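Local coordinates for uncharacterized protein (Escherichia coli UMEA 3162-1, PDB 4X5M) that mediates facilitative sugar transport across the membrane as a homodimer, probably by rocking movements that open a central cavity first to one side and then to the other, at residues A[38-43]-A[74-79]; A[48-53]-A[64-69]. All blocks are in the same frame, centred on the assembly; numbering follows the deposited sequence.

Contact 1 (A[38-43]-A[74-79]). With OLA (oleic acid), chain D; OLB ((2S)-2,3-dihydroxypropyl (9Z)-octadec-9-enoate), chain G.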
ATOM      1  N   VAL A  38      12.442  -9.869  -0.327  1.00 32.41           N
ATOM      2  CA  VAL A  38      12.134  -9.796   1.100  1.00 24.59           C
ATOM      3  C   VAL A  38      10.990  -8.828   1.390  1.00 23.98           C
ATOM      4  O   VAL A  38      10.082  -9.141   2.163  1.00 29.37           O
ATOM      5  CB  VAL A  38      13.373  -9.371   1.919  1.00 38.35           C
ATOM      6  CG1 VAL A  38      12.995  -9.116   3.373  1.00 33.03           C
ATOM      7  CG2 VAL A  38      14.457 -10.431   1.827  1.00 40.66           C
ATOM      8  N   MET A  39      11.028  -7.657   0.760  1.00 23.81           N
ATOM      9  CA  MET A  39       9.992  -6.651   0.973  1.00 27.18           C
ATOM     10  C   MET A  39       8.622  -7.144   0.507  1.00 23.93           C
ATOM     11  O   MET A  39       7.612  -6.889   1.161  1.00 26.59           O
ATOM     12  CB  MET A  39      10.352  -5.340   0.260  1.00 30.43           C
ATOM     13  CG  MET A  39      11.539  -4.608   0.868  1.00 36.88           C
ATOM     14  SD  MET A  39      11.574  -2.844   0.469  1.00 45.12           S
ATOM     15  CE  MET A  39      11.607  -2.888  -1.318  1.00 35.64           C
ATOM     16  N   TYR A  40       8.591  -7.857  -0.615  1.00 23.67           N
ATOM     17  CA  TYR A  40       7.327  -8.354  -1.149  1.00 26.34           C
ATOM     18  C   TYR A  40       6.774  -9.515  -0.328  1.00 26.64           C
ATOM     19  O   TYR A  40       5.559  -9.661  -0.192  1.00 28.88           O
ATOM     20  CB  TYR A  40       7.486  -8.768  -2.614  1.00 27.57           C
ATOM     21  CG  TYR A  40       6.974  -7.721  -3.574  1.00 30.50           C
ATOM     22  CD1 TYR A  40       7.760  -6.631  -3.924  1.00 30.63           C
ATOM     23  CD2 TYR A  40       5.698  -7.811  -4.115  1.00 26.91           C
ATOM     24  CE1 TYR A  40       7.295  -5.663  -4.795  1.00 31.22           C
ATOM     25  CE2 TYR A  40       5.222  -6.848  -4.988  1.00 31.54           C
ATOM     26  CZ  TYR A  40       6.026  -5.777  -5.324  1.00 33.13           C
ATOM     27  OH  TYR A  40       5.559  -4.815  -6.191  1.00 33.62           O
ATOM     28  N   ILE A  41       7.664 -10.337   0.220  1.00 25.79           N
ATOM     29  CA  ILE A  41       7.245 -11.424   1.098  1.00 24.05           C
ATOM     30  C   ILE A  41       6.658 -10.853   2.385  1.00 23.05           C
ATOM     31  O   ILE A  41       5.627 -11.322   2.871  1.00 28.29           O
ATOM     32  CB  ILE A  41       8.412 -12.377   1.428  1.00 28.27           C
ATOM     33  CG1 ILE A  41       8.854 -13.123   0.168  1.00 27.31           C
ATOM     34  CG2 ILE A  41       8.007 -13.372   2.504  1.00 26.79           C
ATOM     35  CD1 ILE A  41       9.991 -14.096   0.400  1.00 39.01           C
ATOM     36  N   MET A  42       7.315  -9.832   2.929  1.00 25.45           N
ATOM     37  CA  MET A  42       6.790  -9.118   4.088  1.00 28.87           C
ATOM     38  C   MET A  42       5.440  -8.487   3.765  1.00 22.78           C
ATOM     39  O   MET A  42       4.500  -8.560   4.558  1.00 22.86           O
ATOM     40  CB  MET A  42       7.768  -8.036   4.553  1.00 27.02           C
ATOM     41  CG  MET A  42       8.932  -8.540   5.383  1.00 47.15           C
ATOM     42  SD  MET A  42       9.904  -7.169   6.036  1.00 66.80           S
ATOM     43  CE  MET A  42       8.620  -6.199   6.825  1.00 35.66           C
ATOM     44  N   PHE A  43       5.358  -7.865   2.593  1.00 25.39           N
ATOM     45  CA  PHE A  43       4.141  -7.198   2.147  1.00 23.90           C
ATOM     46  C   PHE A  43       2.987  -8.183   2.002  1.00 23.95           C
ATOM     47  O   PHE A  43       1.880  -7.929   2.474  1.00 26.65           O
ATOM     48  CB  PHE A  43       4.387  -6.478   0.819  1.00 25.40           C
ATOM     49  CG  PHE A  43       3.207  -5.687   0.327  1.00 23.29           C
ATOM     50  CD1 PHE A  43       2.783  -4.558   1.004  1.00 27.53           C
ATOM     51  CD2 PHE A  43       2.533  -6.066  -0.823  1.00 31.02           C
ATOM     52  CE1 PHE A  43       1.702  -3.826   0.552  1.00 30.10           C
ATOM     53  CE2 PHE A  43       1.453  -5.338  -1.282  1.00 29.61           C
ATOM     54  CZ  PHE A  43       1.037  -4.217  -0.593  1.00 29.95           C
ATOM     55  N   ALA A  74       1.222 -10.774  -5.875  1.00 23.76           N
ATOM     56  CA  ALA A  74       1.703 -12.149  -6.014  1.00 26.25           C
ATOM     57  C   ALA A  74       2.337 -12.438  -7.384  1.00 26.95           C
ATOM     58  O   ALA A  74       3.404 -13.047  -7.438  1.00 26.80           O
ATOM     59  CB  ALA A  74       0.571 -13.142  -5.732  1.00 29.96           C
ATOM     60  N   PRO A  75       1.694 -12.013  -8.493  1.00 26.02           N
ATOM     61  CA  PRO A  75       2.359 -12.244  -9.782  1.00 28.25           C
ATOM     62  C   PRO A  75       3.688 -11.503  -9.908  1.00 24.76           C
ATOM     63  O   PRO A  75       4.607 -12.010 -10.551  1.00 24.49           O
ATOM     64  CB  PRO A  75       1.344 -11.710 -10.800  1.00 31.70           C
ATOM     65  CG  PRO A  75       0.038 -11.819 -10.113  1.00 35.84           C
ATOM     66  CD  PRO A  75       0.331 -11.482  -8.685  1.00 29.21           C
ATOM     67  N   VAL A  76       3.783 -10.321  -9.305  1.00 27.21           N
ATOM     68  CA  VAL A  76       5.021  -9.547  -9.321  1.00 25.22           C
ATOM     69  C   VAL A  76       6.155 -10.310  -8.636  1.00 26.84           C
ATOM     70  O   VAL A  76       7.273 -10.372  -9.151  1.00 27.43           O
ATOM     71  CB  VAL A  76       4.837  -8.174  -8.641  1.00 27.24           C
ATOM     72  CG1 VAL A  76       6.182  -7.492  -8.430  1.00 27.99           C
ATOM     73  CG2 VAL A  76       3.918  -7.293  -9.470  1.00 29.05           C
ATOM     74  N   LEU A  77       5.861 -10.900  -7.481  1.00 24.73           N
ATOM     75  CA  LEU A  77       6.858 -11.684  -6.758  1.00 23.36           C
ATOM     76  C   LEU A  77       7.246 -12.935  -7.543  1.00 25.48           C
ATOM     77  O   LEU A  77       8.419 -13.308  -7.587  1.00 24.19           O
ATOM     78  CB  LEU A  77       6.348 -12.070  -5.366  1.00 25.99           C
ATOM     79  CG  LEU A  77       7.306 -12.911  -4.513  1.00 24.75           C
ATOM     80  CD1 LEU A  77       8.672 -12.249  -4.422  1.00 28.83           C
ATOM     81  CD2 LEU A  77       6.738 -13.147  -3.124  1.00 26.97           C
ATOM     82  N   VAL A  78       6.257 -13.575  -8.165  1.00 27.19           N
ATOM     83  CA  VAL A  78       6.498 -14.762  -8.984  1.00 27.56           C
ATOM     84  C   VAL A  78       7.493 -14.476 -10.105  1.00 26.95           C
ATOM     85  O   VAL A  78       8.478 -15.194 -10.271  1.00 28.49           O
ATOM     86  CB  VAL A  78       5.190 -15.302  -9.604  1.00 28.27           C
ATOM     87  CG1 VAL A  78       5.498 -16.276 -10.734  1.00 31.00           C
ATOM     88  CG2 VAL A  78       4.331 -15.967  -8.545  1.00 28.77           C
ATOM     89  N   ILE A  79       7.227 -13.419 -10.867  1.00 27.57           N
ATOM     90  CA  ILE A  79       8.114 -13.005 -11.949  1.00 25.61           C
ATOM     91  C   ILE A  79       9.497 -12.641 -11.411  1.00 29.02           C
ATOM     92  O   ILE A  79      10.517 -12.959 -12.027  1.00 32.86           O
ATOM     93  CB  ILE A  79       7.529 -11.807 -12.728  1.00 30.72           C
ATOM     94  CG1 ILE A  79       6.169 -12.171 -13.326  1.00 33.44           C
ATOM     95  CG2 ILE A  79       8.484 -11.356 -13.823  1.00 32.06           C
ATOM     96  CD1 ILE A  79       5.453 -11.002 -13.966  1.00 28.74           C
TER
HETATM   97  C1  OLA D 201       2.957 -14.352 -14.608  1.00 58.73           C
HETATM   98  O1  OLA D 201       4.007 -14.659 -15.231  1.00 52.61           O
HETATM   99  O2  OLA D 201       3.027 -13.914 -13.428  1.00 65.11           O
HETATM  100  C2  OLA D 201       1.608 -14.508 -15.273  1.00 56.58           C
HETATM  101  C3  OLA D 201       0.522 -14.407 -14.226  1.00 50.18           C
HETATM  102  C4  OLA D 201       0.193 -15.788 -13.703  1.00 55.98           C
HETATM  103  C5  OLA D 201      -0.534 -15.669 -12.381  1.00 47.17           C
HETATM  104  C6  OLA D 201       0.000 -16.711 -11.423  1.00 49.69           C
HETATM  105  C7  OLA D 201       0.035 -16.142 -10.022  1.00 47.76           C
HETATM  106  C8  OLA D 201       0.559 -17.186  -9.059  1.00 47.37           C
HETATM  107  C9  OLA D 201      -0.517 -18.216  -8.795  1.00 45.74           C
HETATM  108  C10 OLA D 201      -0.567 -18.854  -7.608  1.00 54.55           C
HETATM  109  C11 OLA D 201       0.447 -18.544  -6.528  1.00 40.99           C
HETATM  110  C12 OLA D 201       0.041 -19.236  -5.244  1.00 41.07           C
HETATM  111  C13 OLA D 201      -1.065 -18.449  -4.573  1.00 47.10           C
HETATM  112  C14 OLA D 201      -1.789 -19.326  -3.577  1.00 45.18           C
HETATM  113  C15 OLA D 201      -2.906 -18.537  -2.929  1.00 47.36           C
HETATM  114  C16 OLA D 201      -3.617 -19.390  -1.901  1.00 48.88           C
HETATM  115  C17 OLA D 201      -4.317 -18.488  -0.909  1.00 42.51           C
HETATM  116  C18 OLA D 201      -5.254 -19.304  -0.048  1.00 42.50           C
HETATM  117  C1  OLB G 204      -3.412  -2.653   1.763  0.50 40.18           C
HETATM  118  C2  OLB G 204      -2.849  -1.983   0.530  0.50 41.27           C
HETATM  119  C3  OLB G 204      -1.340  -1.979   0.645  0.50 41.19           C
HETATM  120  C4  OLB G 204      -0.790  -0.592   0.371  0.50 46.06           C
HETATM  121  C5  OLB G 204       0.415  -0.339   1.262  0.50 42.06           C
HETATM  122  O19 OLB G 204      -2.753  -3.485   2.354  0.50 37.19           O
HETATM  123  O20 OLB G 204      -4.688  -2.301   2.232  0.50 46.79           O
HETATM  124  C21 OLB G 204      -4.872  -2.557   3.603  0.50 39.59           C
HETATM  125  C22 OLB G 204      -6.126  -1.857   4.070  0.50 42.66           C
HETATM  126  O23 OLB G 204      -7.144  -2.809   4.258  0.50 43.32           O
HETATM  127  C24 OLB G 204      -5.849  -1.153   5.376  0.50 43.19           C
HETATM  128  O25 OLB G 204      -5.511   0.190   5.111  0.50 38.42           O
HETATM  129  C6  OLB G 204       0.980   1.059   1.087  0.50 44.22           C
HETATM  130  C7  OLB G 204       1.588   1.215  -0.297  0.50 49.75           C
HETATM  131  C8  OLB G 204       3.093   1.459  -0.266  0.50 45.61           C
HETATM  132  C9  OLB G 204       3.430   2.942  -0.231  0.50 45.08           C
HETATM  133  C10 OLB G 204       3.577   3.700  -1.342  0.50 42.48           C
HETATM  134  C11 OLB G 204       3.434   3.111  -2.727  0.50 46.79           C
HETATM  135  C12 OLB G 204       4.761   2.556  -3.207  0.50 49.48           C
HETATM  136  C13 OLB G 204       4.492   1.181  -3.779  0.50 48.35           C
HETATM  137  C14 OLB G 204       5.719   0.300  -3.714  0.50 45.43           C
HETATM  138  C15 OLB G 204       5.336  -1.064  -4.239  0.50 46.41           C
HETATM  139  C16 OLB G 204       4.244  -1.633  -3.358  0.50 46.43           C
HETATM  140  C17 OLB G 204       3.203  -2.327  -4.208  0.50 42.10           C
HETATM  141  C18 OLB G 204       1.844  -2.078  -3.596  0.50 44.78           C
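Tyr40 and Val76 make the tight part of this contact between two antiparallel transmembrane helices. The phenol of Tyr40 meets the valine at about a right angle, and one methyl does most of the touching: Val76 CG1 lies 3.5 Å from Tyr40 OH and 3.6 Å from Tyr40 CZ. That methyl stands opposite the backbone N of Val76 (chi1 169°), which directs it at the hydroxyl end of the ring, while Val76 CB sits 3.9 Å from Tyr40 CE2. Ile35 touches both side chains, and Phe19 of the second subunit stacks edge-to-face with Tyr40, so the ring is held from within its own chain and across the dimer.

Packing thins toward the outer side. Leu77 CD1 is 4.1 Å from Tyr40 CB, and the other leucine methyl, Leu77 CD2, reaches Ile41 CG1 at 3.9 Å, the two chains meeting at a slant. Ile41 lies on the surface, where an apolar side chain may face lipid. No hydrogen bond joins the segments, and their axes stay 10.2 Å apart. Phe43 turns to the dimer side instead, its ring edge 3.5 Å from the bound monoolein-type lipid, measured from Phe43 CZ to OLB C3. This is apolar packing between the second and third helices of the three-helix PQ-loop unit of SemiSWEET.

Contact 2 (A[48-53]-A[64-69]). With OLB ((2S)-2,3-dihydroxypropyl (9Z)-octadec-9-enoate), chain G; OLA (oleic acid), chain F.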
ATOM      1  N   ILE A  48      -2.137 -11.040   3.432  1.00 22.90           N
ATOM      2  CA  ILE A  48      -2.846 -12.238   3.871  1.00 22.11           C
ATOM      3  C   ILE A  48      -3.478 -12.018   5.243  1.00 23.69           C
ATOM      4  O   ILE A  48      -4.622 -12.408   5.483  1.00 22.28           O
ATOM      5  CB  ILE A  48      -1.904 -13.461   3.925  1.00 32.24           C
ATOM      6  CG1 ILE A  48      -1.388 -13.802   2.525  1.00 35.25           C
ATOM      7  CG2 ILE A  48      -2.610 -14.658   4.537  1.00 37.41           C
ATOM      8  CD1 ILE A  48      -2.481 -14.103   1.521  1.00 37.48           C
ATOM      9  N   SER A  49      -2.731 -11.372   6.133  1.00 25.37           N
ATOM     10  CA  SER A  49      -3.214 -11.097   7.482  1.00 26.28           C
ATOM     11  C   SER A  49      -4.381 -10.108   7.475  1.00 22.11           C
ATOM     12  O   SER A  49      -5.299 -10.221   8.289  1.00 24.20           O
ATOM     13  CB  SER A  49      -2.074 -10.569   8.356  1.00 25.48           C
ATOM     14  OG  SER A  49      -1.017 -11.509   8.446  1.00 29.37           O
ATOM     15  N   TRP A  50      -4.345  -9.142   6.561  1.00 21.38           N
ATOM     16  CA  TRP A  50      -5.460  -8.209   6.397  1.00 26.77           C
ATOM     17  C   TRP A  50      -6.719  -8.947   5.959  1.00 28.97           C
ATOM     18  O   TRP A  50      -7.824  -8.627   6.401  1.00 26.42           O
ATOM     19  CB  TRP A  50      -5.126  -7.118   5.377  1.00 27.59           C
ATOM     20  CG  TRP A  50      -4.328  -5.966   5.911  1.00 30.76           C
ATOM     21  CD1 TRP A  50      -3.069  -5.601   5.533  1.00 31.01           C
ATOM     22  CD2 TRP A  50      -4.735  -5.023   6.909  1.00 29.42           C
ATOM     23  NE1 TRP A  50      -2.665  -4.493   6.236  1.00 29.64           N
ATOM     24  CE2 TRP A  50      -3.672  -4.118   7.090  1.00 25.61           C
ATOM     25  CE3 TRP A  50      -5.895  -4.857   7.674  1.00 28.61           C
ATOM     26  CZ2 TRP A  50      -3.730  -3.064   7.999  1.00 26.20           C
ATOM     27  CZ3 TRP A  50      -5.953  -3.811   8.578  1.00 31.48           C
ATOM     28  CH2 TRP A  50      -4.877  -2.927   8.732  1.00 27.24           C
ATOM     29  N   ILE A  51      -6.544  -9.924   5.075  1.00 26.73           N
ATOM     30  CA  ILE A  51      -7.659 -10.727   4.586  1.00 24.93           C
ATOM     31  C   ILE A  51      -8.301 -11.501   5.734  1.00 24.56           C
ATOM     32  O   ILE A  51      -9.523 -11.537   5.860  1.00 22.22           O
ATOM     33  CB  ILE A  51      -7.212 -11.703   3.479  1.00 27.80           C
ATOM     34  CG1 ILE A  51      -6.739 -10.923   2.250  1.00 23.93           C
ATOM     35  CG2 ILE A  51      -8.345 -12.643   3.101  1.00 30.56           C
ATOM     36  CD1 ILE A  51      -6.288 -11.798   1.099  1.00 27.86           C
ATOM     37  N   ALA A  52      -7.468 -12.109   6.573  1.00 27.42           N
ATOM     38  CA  ALA A  52      -7.953 -12.786   7.771  1.00 28.54           C
ATOM     39  C   ALA A  52      -8.659 -11.791   8.685  1.00 33.18           C
ATOM     40  O   ALA A  52      -9.717 -12.084   9.243  1.00 33.05           O
ATOM     41  CB  ALA A  52      -6.807 -13.461   8.507  1.00 29.67           C
ATOM     42  N   TYR A  53      -8.062 -10.611   8.823  1.00 31.48           N
ATOM     43  CA  TYR A  53      -8.630  -9.539   9.632  1.00 31.37           C
ATOM     44  C   TYR A  53      -9.972  -9.082   9.075  1.00 31.67           C
ATOM     45  O   TYR A  53     -10.934  -8.905   9.821  1.00 29.50           O
ATOM     46  CB  TYR A  53      -7.663  -8.356   9.705  1.00 35.95           C
ATOM     47  CG  TYR A  53      -8.111  -7.248  10.631  1.00 35.08           C
ATOM     48  CD1 TYR A  53      -8.217  -7.466  11.996  1.00 32.02           C
ATOM     49  CD2 TYR A  53      -8.415  -5.982  10.143  1.00 29.92           C
ATOM     50  CE1 TYR A  53      -8.619  -6.461  12.853  1.00 37.87           C
ATOM     51  CE2 TYR A  53      -8.818  -4.967  10.993  1.00 35.25           C
ATOM     52  CZ  TYR A  53      -8.918  -5.214  12.349  1.00 41.67           C
ATOM     53  OH  TYR A  53      -9.316  -4.220  13.211  1.00 36.41           O
ATOM     54  N   ILE A  64     -11.810  -6.661  -0.031  1.00 33.10           N
ATOM     55  CA  ILE A  64     -11.638  -6.505  -1.472  1.00 32.91           C
ATOM     56  C   ILE A  64     -10.370  -5.719  -1.807  1.00 30.33           C
ATOM     57  O   ILE A  64      -9.754  -5.943  -2.847  1.00 28.55           O
ATOM     58  CB  ILE A  64     -12.868  -5.818  -2.124  1.00 34.40           C
ATOM     59  CG1 ILE A  64     -12.825  -5.966  -3.648  1.00 32.34           C
ATOM     60  CG2 ILE A  64     -12.964  -4.349  -1.718  1.00 30.30           C
ATOM     61  CD1 ILE A  64     -13.994  -5.316  -4.358  1.00 47.41           C
ATOM     62  N   ALA A  65      -9.969  -4.818  -0.915  1.00 29.75           N
ATOM     63  CA  ALA A  65      -8.768  -4.020  -1.130  1.00 31.87           C
ATOM     64  C   ALA A  65      -7.529  -4.907  -1.173  1.00 22.41           C
ATOM     65  O   ALA A  65      -6.680  -4.769  -2.054  1.00 23.31           O
ATOM     66  CB  ALA A  65      -8.628  -2.966  -0.042  1.00 29.72           C
ATOM     67  N   ASN A  66      -7.444  -5.830  -0.220  1.00 23.63           N
ATOM     68  CA  ASN A  66      -6.276  -6.689  -0.091  1.00 22.07           C
ATOM     69  C   ASN A  66      -6.318  -7.913  -1.000  1.00 24.21           C
ATOM     70  O   ASN A  66      -5.277  -8.464  -1.350  1.00 24.73           O
ATOM     71  CB  ASN A  66      -6.113  -7.127   1.363  1.00 25.46           C
ATOM     72  CG  ASN A  66      -5.644  -5.997   2.257  1.00 31.52           C
ATOM     73  OD1 ASN A  66      -4.445  -5.743   2.375  1.00 30.23           O
ATOM     74  ND2 ASN A  66      -6.587  -5.313   2.893  1.00 25.05           N
ATOM     75  N   ILE A  67      -7.517  -8.342  -1.382  1.00 25.59           N
ATOM     76  CA  ILE A  67      -7.642  -9.448  -2.325  1.00 28.83           C
ATOM     77  C   ILE A  67      -7.147  -9.002  -3.698  1.00 25.90           C
ATOM     78  O   ILE A  67      -6.391  -9.717  -4.355  1.00 27.92           O
ATOM     79  CB  ILE A  67      -9.092  -9.963  -2.427  1.00 32.25           C
ATOM     80  CG1 ILE A  67      -9.484 -10.696  -1.143  1.00 29.55           C
ATOM     81  CG2 ILE A  67      -9.243 -10.899  -3.617  1.00 28.09           C
ATOM     82  CD1 ILE A  67     -10.934 -11.133  -1.102  1.00 34.06           C
ATOM     83  N   VAL A  68      -7.565  -7.810  -4.118  1.00 22.22           N
ATOM     84  CA  VAL A  68      -7.090  -7.237  -5.374  1.00 24.19           C
ATOM     85  C   VAL A  68      -5.587  -6.981  -5.304  1.00 24.48           C
ATOM     86  O   VAL A  68      -4.856  -7.248  -6.262  1.00 25.66           O
ATOM     87  CB  VAL A  68      -7.824  -5.921  -5.719  1.00 31.09           C
ATOM     88  CG1 VAL A  68      -7.221  -5.285  -6.960  1.00 27.37           C
ATOM     89  CG2 VAL A  68      -9.304  -6.178  -5.926  1.00 28.23           C
ATOM     90  N   THR A  69      -5.132  -6.476  -4.160  1.00 23.01           N
ATOM     91  CA  THR A  69      -3.706  -6.269  -3.918  1.00 22.93           C
ATOM     92  C   THR A  69      -2.943  -7.582  -4.070  1.00 23.99           C
ATOM     93  O   THR A  69      -1.864  -7.620  -4.662  1.00 24.30           O
ATOM     94  CB  THR A  69      -3.446  -5.686  -2.513  1.00 23.62           C
ATOM     95  OG1 THR A  69      -4.083  -4.409  -2.398  1.00 24.72           O
ATOM     96  CG2 THR A  69      -1.956  -5.521  -2.267  1.00 34.23           C
TER
HETATM   97  C1  OLB G 204      -3.412  -2.653   1.763  0.50 40.18           C
HETATM   98  C2  OLB G 204      -2.849  -1.983   0.530  0.50 41.27           C
HETATM   99  C3  OLB G 204      -1.340  -1.979   0.645  0.50 41.19           C
HETATM  100  C4  OLB G 204      -0.790  -0.592   0.371  0.50 46.06           C
HETATM  101  C5  OLB G 204       0.415  -0.339   1.262  0.50 42.06           C
HETATM  102  O19 OLB G 204      -2.753  -3.485   2.354  0.50 37.19           O
HETATM  103  O20 OLB G 204      -4.688  -2.301   2.232  0.50 46.79           O
HETATM  104  C21 OLB G 204      -4.872  -2.557   3.603  0.50 39.59           C
HETATM  105  C22 OLB G 204      -6.126  -1.857   4.070  0.50 42.66           C
HETATM  106  O23 OLB G 204      -7.144  -2.809   4.258  0.50 43.32           O
HETATM  107  C24 OLB G 204      -5.849  -1.153   5.376  0.50 43.19           C
HETATM  108  O25 OLB G 204      -5.511   0.190   5.111  0.50 38.42           O
HETATM  109  C6  OLB G 204       0.980   1.059   1.087  0.50 44.22           C
HETATM  110  C7  OLB G 204       1.588   1.215  -0.297  0.50 49.75           C
HETATM  111  C8  OLB G 204       3.093   1.459  -0.266  0.50 45.61           C
HETATM  112  C9  OLB G 204       3.430   2.942  -0.231  0.50 45.08           C
HETATM  113  C10 OLB G 204       3.577   3.700  -1.342  0.50 42.48           C
HETATM  114  C11 OLB G 204       3.434   3.111  -2.727  0.50 46.79           C
HETATM  115  C12 OLB G 204       4.761   2.556  -3.207  0.50 49.48           C
HETATM  116  C13 OLB G 204       4.492   1.181  -3.779  0.50 48.35           C
HETATM  117  C14 OLB G 204       5.719   0.300  -3.714  0.50 45.43           C
HETATM  118  C15 OLB G 204       5.336  -1.064  -4.239  0.50 46.41           C
HETATM  119  C16 OLB G 204       4.244  -1.633  -3.358  0.50 46.43           C
HETATM  120  C17 OLB G 204       3.203  -2.327  -4.208  0.50 42.10           C
HETATM  121  C18 OLB G 204       1.844  -2.078  -3.596  0.50 44.78           C
HETATM  122  C12 OLA F 203     -16.888   0.262  -6.048  1.00 58.33           C
HETATM  123  C13 OLA F 203     -15.392   0.483  -6.040  1.00 60.52           C
HETATM  124  C14 OLA F 203     -14.711  -0.747  -5.483  1.00 54.63           C
HETATM  125  C15 OLA F 203     -13.259  -0.434  -5.199  1.00 45.91           C
HETATM  126  C16 OLA F 203     -12.664  -1.562  -4.386  1.00 40.08           C
HETATM  127  C17 OLA F 203     -11.746  -2.383  -5.264  1.00 47.69           C
HETATM  128  C18 OLA F 203     -10.324  -1.901  -5.081  1.00 43.93           C
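The second and third transmembrane helices bring Trp50 and Asn66 together at what is probably the central cavity of the SemiSWEET dimer, here filled by the glycerol head of a bound lipid. The Asn66 amide lies against the base of the indole, its plane turned only 19° from the ring; Trp50 CB is 3.4 Å from Asn66 CG, and Asn66 OD1 is 3.4 Å from Trp50 CD1. With CG beside its own backbone N (chi1 -72°), Asn66 offers both ends of the amide to the lipid. Asn66 ND2 donates a bent hydrogen bond (2.9 Å, 139° at the hydrogen) to OLB O23 and another to the carbonyl of Val62, while Asn66 OD1 stands 2.8 Å from OLB O19. The lipid carbon OLB C24 rides over one face of Trp50, offset toward the rim, and Trp50 NE1 is hydrogen-bonded to Thr15 OG1 of the second subunit. With Trp50 cut back to an alanine, that threonine would probably lose its indole N-H mate and the lipid head its flat wall. Beside this amide-indole contact, Ile51 CG1 packs on Asn66 CB at 3.9 Å, and the Ile51 and Ile67 side chains cross at about a right angle. Asn66 ND2 of the second subunit also hydrogen-bonds the lipid, an arrangement consistent with a sugar-binding pocket shared by two subunits, as in SWEET-family transporters.

How the contacts relate
From the N terminus, helices 3-17 and 20-29 come first, and the chain then enters helix 37-57, which supplies the first segment of both contacts. Residues 38-43 of contact 1 lie near its start and 48-53 of contact 2 further along. After a short turn the chain returns in helix 60-86, reaching 64-69 before 74-79. Contact 2 therefore closes the shorter loop, wholly within the longer one closed by contact 1, as expected of an antiparallel hairpin. Their centres are 15 Å apart, yet Phe43 CE2 packs on Thr69 CG2 at 3.6 Å. Both touch the same lipid and the second subunit, tying the hairpin to the dimer interface.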